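Local coordinates for protein diaminopimelate decarboxylase (Methanocaldococcus jannaschii, PDB 1TWI) that catalyses the pyridoxal 5'-phosphate-dependent decarboxylation of meso-diaminopimelate to L-lysine, the last step of lysine biosynthesis, and works as a homodimer, at residues I253-K257 with I381-G385; L32-E38 with R402-K408. One frame throughout, in Å; residues are numbered along the deposited sequence.

Contact 1. Residues I253-K257 with I381-G385; sequences IPYYK and IFDVG
Asp383 has the most surface covered here, followed by Lys257 and Tyr255. It lies where the chain leaves the strand that holds Ile381, with left-handed backbone values (phi/psi 62/51°), and its CA lies 6.7 Å from that of Tyr255. Facing it, residues 253-257 form an irregular loop with an inverse gamma turn centred on Pro254. Lys257 starts m, m and then runs extended through two t angles, so that NZ reaches back to Pro254 O (2.6 Å) while making a salt bridge to Asp383 OD2 (2.7 Å); NZ also bonds to Leu2 O. The m rotamer of Asp383 directs its carboxylate to this ammonium. One water joins Asp383 OD2 to Tyr255 O, 2.7 Å from each. The Tyr255 ring (chi1 m) meets Asp383 O edge-on, with CE1 3.4 Å from that oxygen, and a second water links Tyr255 OH (2.7 Å) to Asp383 O (2.8 Å). Ile253 CD1 packs 4.0 Å from Asp383 CB. Tyr255 OH also bonds to Arg293, and its ring makes a cation-pi contact with Arg329, both inferred substrate-binding residues. The contact joins a loop of the pyridoxal-binding TIM-barrel domain to the beta domain beside the active site, within the two-domain architecture of class-II decarboxylases.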
ATOM      1  N   ILE A 253      -6.544   6.749  18.759  1.00 10.18           N
ATOM      2  CA  ILE A 253      -6.004   5.850  19.758  1.00 12.26           C
ATOM      3  C   ILE A 253      -4.632   6.414  20.201  1.00 11.56           C
ATOM      4  O   ILE A 253      -4.006   7.212  19.491  1.00 13.26           O
ATOM      5  CB  ILE A 253      -5.886   4.373  19.202  1.00 11.26           C
ATOM      6  CG1 ILE A 253      -4.815   4.289  18.109  1.00 11.63           C
ATOM      7  CG2 ILE A 253      -7.258   3.902  18.698  1.00 10.58           C
ATOM      8  CD1 ILE A 253      -3.442   3.633  18.618  1.00  9.00           C
ATOM      9  N   PRO A 254      -4.140   5.999  21.375  1.00 11.73           N
ATOM     10  CA  PRO A 254      -2.847   6.563  21.807  1.00 11.63           C
ATOM     11  C   PRO A 254      -1.541   6.030  21.166  1.00 13.72           C
ATOM     12  O   PRO A 254      -0.845   5.214  21.768  1.00 12.92           O
ATOM     13  CB  PRO A 254      -2.906   6.379  23.349  1.00 11.53           C
ATOM     14  CG  PRO A 254      -3.695   5.054  23.521  1.00 11.07           C
ATOM     15  CD  PRO A 254      -4.701   5.040  22.355  1.00  9.85           C
ATOM     16  N   TYR A 255      -1.213   6.488  19.951  1.00 11.59           N
ATOM     17  CA  TYR A 255       0.013   6.047  19.342  1.00 12.64           C
ATOM     18  C   TYR A 255       1.180   6.605  20.178  1.00 13.05           C
ATOM     19  O   TYR A 255       2.147   5.897  20.398  1.00 12.16           O
ATOM     20  CB  TYR A 255       0.135   6.555  17.908  1.00 11.64           C
ATOM     21  CG  TYR A 255      -0.752   5.782  16.963  1.00 12.94           C
ATOM     22  CD1 TYR A 255      -0.478   4.437  16.628  1.00 11.70           C
ATOM     23  CD2 TYR A 255      -1.891   6.388  16.440  1.00 10.67           C
ATOM     24  CE1 TYR A 255      -1.346   3.712  15.763  1.00 11.51           C
ATOM     25  CE2 TYR A 255      -2.779   5.668  15.590  1.00 13.81           C
ATOM     26  CZ  TYR A 255      -2.489   4.342  15.257  1.00 12.84           C
ATOM     27  OH  TYR A 255      -3.342   3.681  14.381  1.00 14.76           O
ATOM     28  N   TYR A 256       1.088   7.882  20.565  1.00 14.12           N
ATOM     29  CA  TYR A 256       2.057   8.543  21.440  1.00 17.23           C
ATOM     30  C   TYR A 256       1.611   8.139  22.851  1.00 16.96           C
ATOM     31  O   TYR A 256       0.427   8.136  23.129  1.00 16.58           O
ATOM     32  CB  TYR A 256       1.982  10.070  21.272  1.00 18.30           C
ATOM     33  CG  TYR A 256       2.827  10.526  20.108  1.00 19.14           C
ATOM     34  CD1 TYR A 256       4.209  10.563  20.207  1.00 20.28           C
ATOM     35  CD2 TYR A 256       2.233  10.877  18.889  1.00 19.97           C
ATOM     36  CE1 TYR A 256       4.973  10.947  19.117  1.00 23.76           C
ATOM     37  CE2 TYR A 256       2.996  11.263  17.792  1.00 20.46           C
ATOM     38  CZ  TYR A 256       4.344  11.298  17.916  1.00 20.61           C
ATOM     39  OH  TYR A 256       5.080  11.716  16.846  1.00 23.08           O
ATOM     40  N   LYS A 257       2.549   7.777  23.716  1.00 18.73           N
ATOM     41  CA  LYS A 257       2.230   7.310  25.054  1.00 19.71           C
ATOM     42  C   LYS A 257       2.395   8.311  26.222  1.00 22.11           C
ATOM     43  O   LYS A 257       2.096   7.975  27.384  1.00 21.89           O
ATOM     44  CB  LYS A 257       3.088   6.095  25.345  1.00 18.38           C
ATOM     45  CG  LYS A 257       3.135   5.067  24.177  1.00 15.59           C
ATOM     46  CD  LYS A 257       1.749   4.425  24.061  1.00 11.41           C
ATOM     47  CE  LYS A 257       1.708   3.349  22.963  1.00 11.71           C
ATOM     48  NZ  LYS A 257       0.268   3.070  22.719  1.00 11.02           N
ATOM     49  N   ILE A 381       6.698  -3.494  17.376  1.00 12.87           N
ATOM     50  CA  ILE A 381       6.168  -2.213  16.920  1.00 10.99           C
ATOM     51  C   ILE A 381       4.743  -2.250  17.418  1.00 11.70           C
ATOM     52  O   ILE A 381       3.932  -3.122  17.038  1.00 10.09           O
ATOM     53  CB  ILE A 381       6.208  -2.145  15.367  1.00 13.64           C
ATOM     54  CG1 ILE A 381       7.679  -2.247  14.894  1.00 13.72           C
ATOM     55  CG2 ILE A 381       5.589  -0.788  14.862  1.00 12.32           C
ATOM     56  CD1 ILE A 381       7.782  -2.750  13.344  1.00 15.06           C
ATOM     57  N   PHE A 382       4.413  -1.284  18.268  1.00 10.96           N
ATOM     58  CA  PHE A 382       3.084  -1.216  18.874  1.00 10.64           C
ATOM     59  C   PHE A 382       1.953  -0.666  18.023  1.00 10.30           C
ATOM     60  O   PHE A 382       2.168   0.098  17.101  1.00 11.64           O
ATOM     61  CB  PHE A 382       3.096  -0.299  20.105  1.00 11.04           C
ATOM     62  CG  PHE A 382       3.676  -0.930  21.357  1.00 13.84           C
ATOM     63  CD1 PHE A 382       4.784  -1.789  21.274  1.00 12.62           C
ATOM     64  CD2 PHE A 382       3.163  -0.603  22.602  1.00 13.05           C
ATOM     65  CE1 PHE A 382       5.373  -2.296  22.443  1.00 14.13           C
ATOM     66  CE2 PHE A 382       3.737  -1.100  23.804  1.00 11.62           C
ATOM     67  CZ  PHE A 382       4.843  -1.943  23.710  1.00 13.71           C
ATOM     68  N   ASP A 383       0.742  -1.068  18.399  1.00 10.31           N
ATOM     69  CA  ASP A 383      -0.482  -0.482  17.886  1.00  9.17           C
ATOM     70  C   ASP A 383      -0.643  -0.654  16.371  1.00 10.57           C
ATOM     71  O   ASP A 383      -0.903   0.298  15.647  1.00 10.20           O
ATOM     72  CB  ASP A 383      -0.454   1.001  18.282  1.00 10.04           C
ATOM     73  CG  ASP A 383      -0.348   1.195  19.800  1.00 13.38           C
ATOM     74  OD1 ASP A 383      -1.093   0.490  20.527  1.00 12.38           O
ATOM     75  OD2 ASP A 383       0.463   2.025  20.281  1.00 13.23           O
ATOM     76  N   VAL A 384      -0.495  -1.882  15.918  1.00  9.61           N
ATOM     77  CA  VAL A 384      -0.629  -2.158  14.495  1.00  8.32           C
ATOM     78  C   VAL A 384      -1.858  -3.031  14.227  1.00  9.68           C
ATOM     79  O   VAL A 384      -1.950  -3.686  13.171  1.00 10.90           O
ATOM     80  CB  VAL A 384       0.599  -2.897  14.007  1.00  8.72           C
ATOM     81  CG1 VAL A 384       1.843  -1.965  13.970  1.00  9.41           C
ATOM     82  CG2 VAL A 384       0.857  -4.159  14.947  1.00  6.85           C
ATOM     83  N   GLY A 385      -2.784  -3.115  15.191  1.00 10.42           N
ATOM     84  CA  GLY A 385      -3.982  -3.940  14.950  1.00 10.13           C
ATOM     85  C   GLY A 385      -4.963  -3.419  13.889  1.00  9.16           C
ATOM     86  O   GLY A 385      -5.797  -4.164  13.382  1.00  9.91           O
TER
HETATM   87  O   HOH W   1      -3.143   0.998  14.061  1.00 12.10           O
HETATM   88  O   HOH W   2       2.345   3.553  19.147  1.00 12.93           O

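Contact 2. Residues L32-E38 with R402-K408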
ATOM      1  N   LEU A  32       6.098 -11.096  12.501  1.00 11.01           N
ATOM      2  CA  LEU A  32       4.871 -11.707  13.032  1.00 10.46           C
ATOM      3  C   LEU A  32       3.899 -10.692  13.668  1.00 11.42           C
ATOM      4  O   LEU A  32       4.312  -9.914  14.518  1.00 10.45           O
ATOM      5  CB  LEU A  32       5.255 -12.718  14.154  1.00 11.12           C
ATOM      6  CG  LEU A  32       4.173 -13.545  14.846  1.00 11.83           C
ATOM      7  CD1 LEU A  32       3.731 -14.608  13.847  1.00 11.66           C
ATOM      8  CD2 LEU A  32       4.709 -14.270  16.105  1.00  9.84           C
ATOM      9  N   TYR A  33       2.622 -10.744  13.309  1.00 11.79           N
ATOM     10  CA  TYR A  33       1.612  -9.901  13.956  1.00 10.67           C
ATOM     11  C   TYR A  33       1.091 -10.710  15.136  1.00 11.79           C
ATOM     12  O   TYR A  33       0.828 -11.933  15.002  1.00 13.57           O
ATOM     13  CB  TYR A  33       0.411  -9.650  13.037  1.00 10.21           C
ATOM     14  CG  TYR A  33       0.556  -8.426  12.144  1.00 12.54           C
ATOM     15  CD1 TYR A  33       0.223  -7.156  12.620  1.00 13.52           C
ATOM     16  CD2 TYR A  33       0.989  -8.533  10.835  1.00 13.26           C
ATOM     17  CE1 TYR A  33       0.306  -6.035  11.814  1.00 12.87           C
ATOM     18  CE2 TYR A  33       1.092  -7.381   9.999  1.00 11.59           C
ATOM     19  CZ  TYR A  33       0.740  -6.144  10.521  1.00 12.83           C
ATOM     20  OH  TYR A  33       0.785  -4.978   9.776  1.00 11.30           O
ATOM     21  N   VAL A  34       0.936 -10.066  16.292  1.00 10.32           N
ATOM     22  CA  VAL A  34       0.358 -10.760  17.455  1.00  9.70           C
ATOM     23  C   VAL A  34      -0.891  -9.896  17.806  1.00  9.80           C
ATOM     24  O   VAL A  34      -0.792  -8.670  18.047  1.00 11.24           O
ATOM     25  CB  VAL A  34       1.352 -10.775  18.661  1.00  9.87           C
ATOM     26  CG1 VAL A  34       0.715 -11.493  19.927  1.00  9.81           C
ATOM     27  CG2 VAL A  34       2.660 -11.505  18.234  1.00  8.37           C
ATOM     28  N   MET A  35      -2.047 -10.522  17.874  1.00  9.88           N
ATOM     29  CA  MET A  35      -3.259  -9.804  18.196  1.00  9.57           C
ATOM     30  C   MET A  35      -3.689 -10.292  19.549  1.00  8.70           C
ATOM     31  O   MET A  35      -3.839 -11.508  19.726  1.00  8.80           O
ATOM     32  CB  MET A  35      -4.363 -10.127  17.166  1.00 12.03           C
ATOM     33  CG  MET A  35      -4.062  -9.506  15.768  1.00 13.63           C
ATOM     34  SD  MET A  35      -4.060  -7.640  15.795  1.00 14.16           S
ATOM     35  CE  MET A  35      -5.743  -7.281  16.025  1.00 12.33           C
ATOM     36  N   SER A  36      -3.923  -9.368  20.489  1.00  8.93           N
ATOM     37  CA  SER A  36      -4.365  -9.746  21.862  1.00  9.88           C
ATOM     38  C   SER A  36      -5.895  -9.832  21.905  1.00 11.96           C
ATOM     39  O   SER A  36      -6.618  -8.818  21.729  1.00 11.15           O
ATOM     40  CB  SER A  36      -3.903  -8.692  22.901  1.00  9.43           C
ATOM     41  OG  SER A  36      -4.546  -8.933  24.153  1.00 11.01           O
ATOM     42  N   GLU A  37      -6.403 -11.039  22.139  1.00 11.36           N
ATOM     43  CA  GLU A  37      -7.839 -11.220  22.201  1.00 10.70           C
ATOM     44  C   GLU A  37      -8.403 -10.436  23.376  1.00 11.42           C
ATOM     45  O   GLU A  37      -9.444  -9.798  23.253  1.00 11.49           O
ATOM     46  CB  GLU A  37      -8.175 -12.706  22.374  1.00 12.13           C
ATOM     47  CG  GLU A  37      -9.675 -12.974  22.579  1.00 14.15           C
ATOM     48  CD  GLU A  37      -9.916 -14.471  22.651  1.00 18.15           C
ATOM     49  OE1 GLU A  37     -10.234 -15.077  21.619  1.00 19.12           O
ATOM     50  OE2 GLU A  37      -9.733 -15.066  23.721  1.00 20.40           O
ATOM     51  N   GLU A  38      -7.737 -10.479  24.529  1.00 10.76           N
ATOM     52  CA  GLU A  38      -8.265  -9.726  25.685  1.00 12.54           C
ATOM     53  C   GLU A  38      -8.240  -8.199  25.421  1.00 11.45           C
ATOM     54  O   GLU A  38      -9.136  -7.480  25.850  1.00 12.09           O
ATOM     55  CB  GLU A  38      -7.434 -10.071  26.950  1.00 14.70           C
ATOM     56  CG  GLU A  38      -7.827  -9.339  28.249  1.00 19.35           C
ATOM     57  CD  GLU A  38      -9.239  -9.656  28.777  1.00 23.68           C
ATOM     58  OE1 GLU A  38      -9.845 -10.699  28.414  1.00 23.02           O
ATOM     59  OE2 GLU A  38      -9.732  -8.836  29.590  1.00 26.89           O
ATOM     60  N   ARG A 402       2.693 -13.992   8.886  1.00 11.64           N
ATOM     61  CA  ARG A 402       1.832 -14.794   9.746  1.00 13.57           C
ATOM     62  C   ARG A 402       1.270 -13.866  10.808  1.00 11.95           C
ATOM     63  O   ARG A 402       1.846 -12.819  11.052  1.00  8.77           O
ATOM     64  CB  ARG A 402       2.655 -15.834  10.492  1.00 13.78           C
ATOM     65  CG  ARG A 402       2.673 -17.183   9.832  1.00 19.53           C
ATOM     66  CD  ARG A 402       3.567 -18.151  10.595  1.00 18.72           C
ATOM     67  NE  ARG A 402       3.255 -19.523  10.226  1.00 18.29           N
ATOM     68  CZ  ARG A 402       3.799 -20.578  10.824  1.00 24.38           C
ATOM     69  NH1 ARG A 402       4.718 -20.402  11.813  1.00 18.70           N
ATOM     70  NH2 ARG A 402       3.372 -21.803  10.492  1.00 22.03           N
ATOM     71  N   MET A 403       0.160 -14.282  11.430  1.00 12.12           N
ATOM     72  CA  MET A 403      -0.444 -13.562  12.546  1.00 13.54           C
ATOM     73  C   MET A 403      -0.946 -14.610  13.539  1.00 13.39           C
ATOM     74  O   MET A 403      -1.522 -15.623  13.112  1.00 11.88           O
ATOM     75  CB  MET A 403      -1.690 -12.757  12.158  1.00 11.34           C
ATOM     76  CG  MET A 403      -1.470 -11.837  10.956  1.00 17.92           C
ATOM     77  SD  MET A 403      -2.605 -10.365  11.045  1.00 25.84           S
ATOM     78  CE  MET A 403      -4.293 -11.247  10.944  1.00 18.80           C
ATOM     79  N   VAL A 404      -0.779 -14.343  14.842  1.00 11.36           N
ATOM     80  CA  VAL A 404      -1.287 -15.241  15.864  1.00 10.23           C
ATOM     81  C   VAL A 404      -2.204 -14.417  16.775  1.00 11.70           C
ATOM     82  O   VAL A 404      -2.117 -13.156  16.805  1.00 11.50           O
ATOM     83  CB  VAL A 404      -0.173 -15.877  16.745  1.00 11.32           C
ATOM     84  CG1 VAL A 404       0.661 -16.866  15.922  1.00 11.78           C
ATOM     85  CG2 VAL A 404       0.775 -14.792  17.330  1.00  7.98           C
ATOM     86  N   LEU A 405      -3.094 -15.130  17.473  1.00  9.21           N
ATOM     87  CA  LEU A 405      -4.026 -14.558  18.432  1.00  9.79           C
ATOM     88  C   LEU A 405      -3.610 -15.106  19.810  1.00 11.12           C
ATOM     89  O   LEU A 405      -3.472 -16.336  19.972  1.00 12.15           O
ATOM     90  CB  LEU A 405      -5.474 -14.996  18.147  1.00  8.74           C
ATOM     91  CG  LEU A 405      -6.520 -14.397  19.120  1.00  9.27           C
ATOM     92  CD1 LEU A 405      -6.871 -12.938  18.808  1.00  8.72           C
ATOM     93  CD2 LEU A 405      -7.753 -15.252  19.078  1.00  8.34           C
ATOM     94  N   THR A 406      -3.340 -14.209  20.772  1.00 10.22           N
ATOM     95  CA  THR A 406      -2.979 -14.638  22.118  1.00 11.45           C
ATOM     96  C   THR A 406      -4.284 -14.523  22.865  1.00 11.36           C
ATOM     97  O   THR A 406      -4.957 -13.490  22.816  1.00 11.20           O
ATOM     98  CB  THR A 406      -1.892 -13.735  22.787  1.00 12.24           C
ATOM     99  OG1 THR A 406      -2.278 -12.364  22.663  1.00 11.88           O
ATOM    100  CG2 THR A 406      -0.527 -13.974  22.158  1.00 10.91           C
ATOM    101  N   SER A 407      -4.599 -15.582  23.595  1.00 11.53           N
ATOM    102  CA  SER A 407      -5.872 -15.739  24.270  1.00 13.38           C
ATOM    103  C   SER A 407      -5.661 -16.515  25.576  1.00 14.59           C
ATOM    104  O   SER A 407      -4.625 -17.174  25.756  1.00 13.12           O
ATOM    105  CB  SER A 407      -6.776 -16.546  23.320  1.00 16.09           C
ATOM    106  OG  SER A 407      -7.894 -17.136  23.969  1.00 19.79           O
ATOM    107  N   LYS A 408      -6.601 -16.405  26.498  1.00 15.00           N
ATOM    108  CA  LYS A 408      -6.470 -17.178  27.726  1.00 17.43           C
ATOM    109  C   LYS A 408      -6.431 -18.673  27.345  1.00 18.53           C
ATOM    110  O   LYS A 408      -5.827 -19.501  28.044  1.00 18.23           O
ATOM    111  CB  LYS A 408      -7.674 -16.906  28.640  1.00 18.44           C
ATOM    112  CG  LYS A 408      -7.526 -15.627  29.399  1.00 21.71           C
ATOM    113  CD  LYS A 408      -8.836 -15.218  30.039  1.00 27.40           C
ATOM    114  CE  LYS A 408      -8.644 -14.035  30.998  1.00 30.49           C
ATOM    115  NZ  LYS A 408      -7.732 -13.020  30.401  1.00 33.95           N
TER
HETATM  116  O   HOH W   3      -8.578 -14.334  26.023  1.00 21.35           O
HETATM  117  O   HOH W   4      -5.961 -12.659  25.393  1.00 16.35           O
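Five backbone hydrogen bonds bind strand 32-36 and Glu37 to strand 402-407 in parallel register. Tyr33 N to Arg402 O is the longest (3.2 Å); Val404 N to Tyr33 O (2.9 Å), Met35 N to Val404 O (2.8 Å), Thr406 N to Met35 O (2.9 Å) and Glu37 N to Thr406 O (2.9 Å) follow. Ser407 OG donates to Glu37 OE2 (2.8 Å), which a water connects to Lys408 N, while Glu37 OE1 bonds to His432 of the second subunit. Glu38 OE1 and Lys408 NZ form a long salt bridge (3.7 Å). Ser36 OG caps helix 37-58 through Gln39 N, and Asp17 accepts bonds from Ser36 and Thr406.

Side chains alternate between sheet faces. On one, Val34 CG1 meets Thr406 CG2 at 3.6 Å and Leu32 CD2 approaches Val404 CG2 at 4.2 Å, with helix 21-28 packed against this face. On the other, Met403 SD lies 4.5 Å from the centroid of the Tyr33 ring in an oblique Met-aromatic contact, and Met35 CB is 4.1 Å from Leu405 CD1. The chemistry implies a mainly apolar, backbone-bonded sheet, with buried Ser36 and Thr406 bonded to Asp17, giving way to a hydrated, charged end, where Glu37 joins the homodimer interface.

How the contacts relate
From the N terminus, the chain lays down strand 32-36 and enters helix 37-58, which leads into the pyridoxal-binding barrel. Late in the barrel, after strand 244-246, comes the loop 253-257; the chain then returns to the mixed sheet, where 381-385 closes contact 1 over 123 intervening residues. Strand 402-407 follows strand 378-382 and closes contact 2 over 363, so contact 1 is nested inside the larger loop. Contact 2 unites early and late strands within the mixed sheet, whereas contact 1 ties that sheet to the barrel. Their centres are 15 Å apart, yet they touch: Val384 O packs 3.5 Å from Tyr33 CE1, and Gly385 CA 3.8 Å from Met35 SD.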